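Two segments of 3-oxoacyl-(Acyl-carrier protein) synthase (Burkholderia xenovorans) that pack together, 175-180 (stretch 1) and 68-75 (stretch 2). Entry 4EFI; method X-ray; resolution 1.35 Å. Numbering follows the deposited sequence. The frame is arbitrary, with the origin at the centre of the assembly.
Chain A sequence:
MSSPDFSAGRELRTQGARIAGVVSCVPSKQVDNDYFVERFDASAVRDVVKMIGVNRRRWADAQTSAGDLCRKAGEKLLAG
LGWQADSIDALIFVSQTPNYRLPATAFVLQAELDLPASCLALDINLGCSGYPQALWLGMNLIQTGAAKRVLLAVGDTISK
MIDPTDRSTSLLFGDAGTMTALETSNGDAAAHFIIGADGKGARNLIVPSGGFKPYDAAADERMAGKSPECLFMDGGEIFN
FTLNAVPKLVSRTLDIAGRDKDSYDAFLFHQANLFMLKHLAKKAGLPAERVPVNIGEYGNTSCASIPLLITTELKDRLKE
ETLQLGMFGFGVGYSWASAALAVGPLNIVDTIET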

ATOM      1  N   ASP A 175      -3.697   4.563  -9.524  1.00 11.60           N
ATOM      2  CA  ASP A 175      -2.248   4.416  -9.471  1.00 10.80           C
ATOM      3  C   ASP A 175      -1.608   5.437  -8.532  1.00 11.03           C
ATOM      4  O   ASP A 175      -2.045   6.582  -8.457  1.00 11.87           O
ATOM      5  CB  ASP A 175      -1.656   4.588 -10.870  1.00 11.10           C
ATOM      6  CG  ASP A 175      -2.146   3.540 -11.847  1.00 11.03           C
ATOM      7  OD1 ASP A 175      -2.585   2.463 -11.404  1.00 12.04           O
ATOM      8  OD2 ASP A 175      -2.081   3.795 -13.064  1.00 12.23           O
ATOM      9  N   ALA A 176      -0.603   4.999  -7.780  1.00 11.45           N
ATOM     10  CA  ALA A 176       0.193   5.896  -6.955  1.00 12.07           C
ATOM     11  C   ALA A 176       1.553   5.284  -6.642  1.00 12.08           C
ATOM     12  O   ALA A 176       1.702   4.068  -6.633  1.00 11.89           O
ATOM     13  CB  ALA A 176      -0.546   6.218  -5.667  1.00 12.41           C
ATOM     14  N   GLY A 177       2.528   6.136  -6.346  1.00 12.49           N
ATOM     15  CA  GLY A 177       3.829   5.702  -5.874  1.00 12.14           C
ATOM     16  C   GLY A 177       4.219   6.529  -4.664  1.00 12.25           C
ATOM     17  O   GLY A 177       3.841   7.691  -4.569  1.00 15.97           O
ATOM     18  N   THR A 178       4.965   5.941  -3.735  1.00 11.31           N
ATOM     19  CA  THR A 178       5.304   6.643  -2.496  1.00 11.14           C
ATOM     20  C   THR A 178       6.724   6.331  -2.085  1.00 11.10           C
ATOM     21  O   THR A 178       7.308   5.308  -2.462  1.00 11.56           O
ATOM     22  CB  THR A 178       4.356   6.253  -1.348  1.00 10.79           C
ATOM     23  OG1 THR A 178       4.636   4.920  -0.892  1.00 11.52           O
ATOM     24  CG2 THR A 178       2.903   6.355  -1.768  1.00 12.36           C
ATOM     25  N   MET A 179       7.301   7.255  -1.321  1.00 11.00           N
ATOM     26  CA  MET A 179       8.586   7.039  -0.683  1.00 10.91           C
ATOM     27  C   MET A 179       8.473   7.407   0.788  1.00 11.11           C
ATOM     28  O   MET A 179       8.020   8.500   1.105  1.00 12.24           O
ATOM     29  CB  MET A 179       9.706   7.841  -1.376  1.00 12.49           C
ATOM     30  CG  MET A 179      11.105   7.375  -0.965  1.00 11.73           C
ATOM     31  SD  MET A 179      11.567   5.800  -1.753  1.00 12.02           S
ATOM     32  CE  MET A 179      12.151   6.389  -3.328  1.00 12.83           C
ATOM     33  N   THR A 180       8.908   6.496   1.653  1.00 10.56           N
ATOM     34  CA  THR A 180       8.936   6.677   3.101  1.00 12.28           C
ATOM     35  C   THR A 180      10.378   6.615   3.563  1.00 11.89           C
ATOM     36  O   THR A 180      11.135   5.718   3.150  1.00 12.21           O
ATOM     37  CB  THR A 180       8.136   5.560   3.816  1.00 12.43           C
ATOM     38  OG1 THR A 180       6.761   5.634   3.420  1.00 12.02           O
ATOM     39  CG2 THR A 180       8.209   5.691   5.348  1.00 13.15           C
TER
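Stretch 2 (68-75) DLCRKAGE

The most striking feature of this contact is how closely a helix settles onto a strand where the strand has no side chain: the axes of the helix and the strand approach to 6.1 Å, and the CA atoms of Gly177 and Leu69 are just 4.6 Å apart. Glycine makes this possible. A CB built on Gly177 would point toward the helix and fall 2.5 Å from Leu69 CB and 2.9 Å from Cys70 N, both clashes. With hydrogen in its place, Gly177 CA packs directly against Leu69 CB at 3.7 Å.

Stretch 2 is helical throughout, with phi/psi values near -63/-43 and successive backbone hydrogen bonds from Lys72 N to Asp68 O (3.0 Å) through Glu75 N to Arg71 O (2.9 Å). It runs in broadly the same direction as the extended strand, their axes inclined at 40° (signed crossing angle -40°). The register accordingly advances along both chains, from Gly177 beside Leu69 to Met179 beside Gly74, whose CA atoms lie 5.3 Å apart.

Leu69, with an m, t rotamer, points its CA-to-CB bond toward the strand and carries its branched end along the backbone, so that CD1 reaches 3.8 Å from Ala176 C. One turn later Ala73 also points toward the strand. Its methyl group is small enough to lie near the backbone, with CB 3.8 Å from Met179 N and 4.1 Å from Thr178 C. Between these two, Cys70 points sideways, and its compact thiol occupies the space beside the glycine: SG is 4.0 Å from Gly177 CA and 3.5 Å from Thr178 O.

The strand's alternation decides what it offers in return. The CA-to-CB bonds of Ala176 and Thr178 point away from the helix, while that of Met179 points toward it. Flexible and unbranched, Met179 lies across the helix surface, with chi angles t, p, p. Its CB lies 4.1 Å from Ala73 CB and 3.7 Å from Gly74 CA, and its terminal CE comes within 3.4 Å of Cys70 O. Here a second glycine matters, for a CB on Gly74 would stand 2.8 Å from Met179 CE, a clash.

Contact between the stretches is thus mainly close van der Waals packing, burying 340 Å² in total. The polar residues of the helix lie off this face: Arg71 points away and pairs with Asp68 in a salt bridge, NH1 to OD1 at 2.9 Å, while Glu75 also points away and is exposed.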

ATOM      1  N   ASP A  68       8.826   5.144 -11.581  1.00 10.91           N
ATOM      2  CA  ASP A  68       8.911   6.582 -11.869  1.00 12.21           C
ATOM      3  C   ASP A  68       8.194   7.393 -10.781  1.00 12.10           C
ATOM      4  O   ASP A  68       8.669   8.455 -10.360  1.00 12.31           O
ATOM      5  CB  ASP A  68       8.262   6.925 -13.215  1.00 12.87           C
ATOM      6  CG  ASP A  68       8.979   6.349 -14.423  1.00 12.03           C
ATOM      7  OD1 ASP A  68      10.240   6.262 -14.402  1.00 15.06           O
ATOM      8  OD2 ASP A  68       8.268   6.006 -15.392  1.00 13.11           O
ATOM      9  N   LEU A  69       7.021   6.944 -10.369  1.00 11.94           N
ATOM     10  CA  LEU A  69       6.248   7.629  -9.346  1.00 11.98           C
ATOM     11  C   LEU A  69       7.006   7.644  -8.045  1.00 10.86           C
ATOM     12  O   LEU A  69       7.076   8.676  -7.360  1.00 11.91           O
ATOM     13  CB  LEU A  69       4.885   6.958  -9.152  1.00 11.26           C
ATOM     14  CG  LEU A  69       3.937   6.980 -10.357  1.00 12.17           C
ATOM     15  CD1 LEU A  69       2.706   6.127 -10.111  1.00 12.18           C
ATOM     16  CD2 LEU A  69       3.533   8.414 -10.694  1.00 13.30           C
ATOM     17  N   CYS A  70       7.591   6.508  -7.676  1.00 11.75           N
ATOM     18  CA  CYS A  70       8.427   6.451  -6.479  1.00 12.09           C
ATOM     19  C   CYS A  70       9.667   7.315  -6.581  1.00 12.39           C
ATOM     20  O   CYS A  70      10.052   7.929  -5.587  1.00 12.56           O
ATOM     21  CB  CYS A  70       8.842   5.016  -6.158  1.00 12.33           C
ATOM     22  SG  CYS A  70       7.454   3.925  -5.683  1.00 12.63           S
ATOM     23  N   ARG A  71      10.293   7.396  -7.757  1.00 11.87           N
ATOM     24  CA  ARG A  71      11.469   8.261  -7.935  1.00 12.46           C
ATOM     25  C   ARG A  71      11.091   9.720  -7.669  1.00 12.24           C
ATOM     26  O   ARG A  71      11.782  10.438  -6.942  1.00 12.55           O
ATOM     27  CB  ARG A  71      12.044   8.166  -9.356  1.00 13.64           C
ATOM     28  CG  ARG A  71      13.308   9.032  -9.544  1.00 16.21           C
ATOM     29  CD  ARG A  71      13.762   9.189 -10.976  1.00 18.49           C
ATOM     30  NE  ARG A  71      12.734   9.761 -11.831  1.00 20.58           N
ATOM     31  CZ  ARG A  71      12.021   9.101 -12.753  1.00 23.98           C
ATOM     32  NH1 ARG A  71      12.202   7.807 -13.015  1.00 17.34           N
ATOM     33  NH2 ARG A  71      11.105   9.763 -13.437  1.00 27.25           N
ATOM     34  N   LYS A  72       9.991  10.187  -8.247  1.00 12.03           N
ATOM     35  CA  LYS A  72       9.582  11.585  -8.066  1.00 12.91           C
ATOM     36  C   LYS A  72       9.225  11.855  -6.604  1.00 12.36           C
ATOM     37  O   LYS A  72       9.603  12.887  -6.036  1.00 12.54           O
ATOM     38  CB  LYS A  72       8.390  11.889  -8.984  1.00 14.71           C
ATOM     39  CG  LYS A  72       8.783  11.849 -10.448  1.00 18.98           C
ATOM     40  CD  LYS A  72       7.571  11.908 -11.366  1.00 25.24           C
ATOM     41  CE  LYS A  72       7.993  12.021 -12.832  1.00 34.39           C
ATOM     42  NZ  LYS A  72       6.988  11.377 -13.720  1.00 37.15           N
ATOM     43  N   ALA A  73       8.538  10.925  -5.955  1.00 11.68           N
ATOM     44  CA  ALA A  73       8.242  11.066  -4.532  1.00 11.96           C
ATOM     45  C   ALA A  73       9.535  11.118  -3.736  1.00 12.70           C
ATOM     46  O   ALA A  73       9.673  11.911  -2.808  1.00 12.21           O
ATOM     47  CB  ALA A  73       7.363   9.902  -4.051  1.00 13.18           C
ATOM     48  N   GLY A  74      10.489  10.274  -4.117  1.00 12.02           N
ATOM     49  CA  GLY A  74      11.771  10.189  -3.440  1.00 12.26           C
ATOM     50  C   GLY A  74      12.575  11.472  -3.551  1.00 12.43           C
ATOM     51  O   GLY A  74      13.186  11.930  -2.583  1.00 13.15           O
ATOM     52  N   GLU A  75      12.607  12.065  -4.736  1.00 13.04           N
ATOM     53  CA  GLU A  75      13.289  13.346  -4.928  1.00 13.56           C
ATOM     54  C   GLU A  75      12.716  14.410  -4.034  1.00 12.47           C
ATOM     55  O   GLU A  75      13.457  15.180  -3.406  1.00 13.43           O
ATOM     56  CB  GLU A  75      13.199  13.771  -6.397  1.00 14.05           C
ATOM     57  CG  GLU A  75      14.065  12.864  -7.285  1.00 18.67           C
ATOM     58  CD  GLU A  75      13.856  13.030  -8.778  1.00 27.67           C
ATOM     59  OE1 GLU A  75      12.740  13.370  -9.218  1.00 27.02           O
ATOM     60  OE2 GLU A  75      14.837  12.773  -9.508  1.00 34.94           O
TER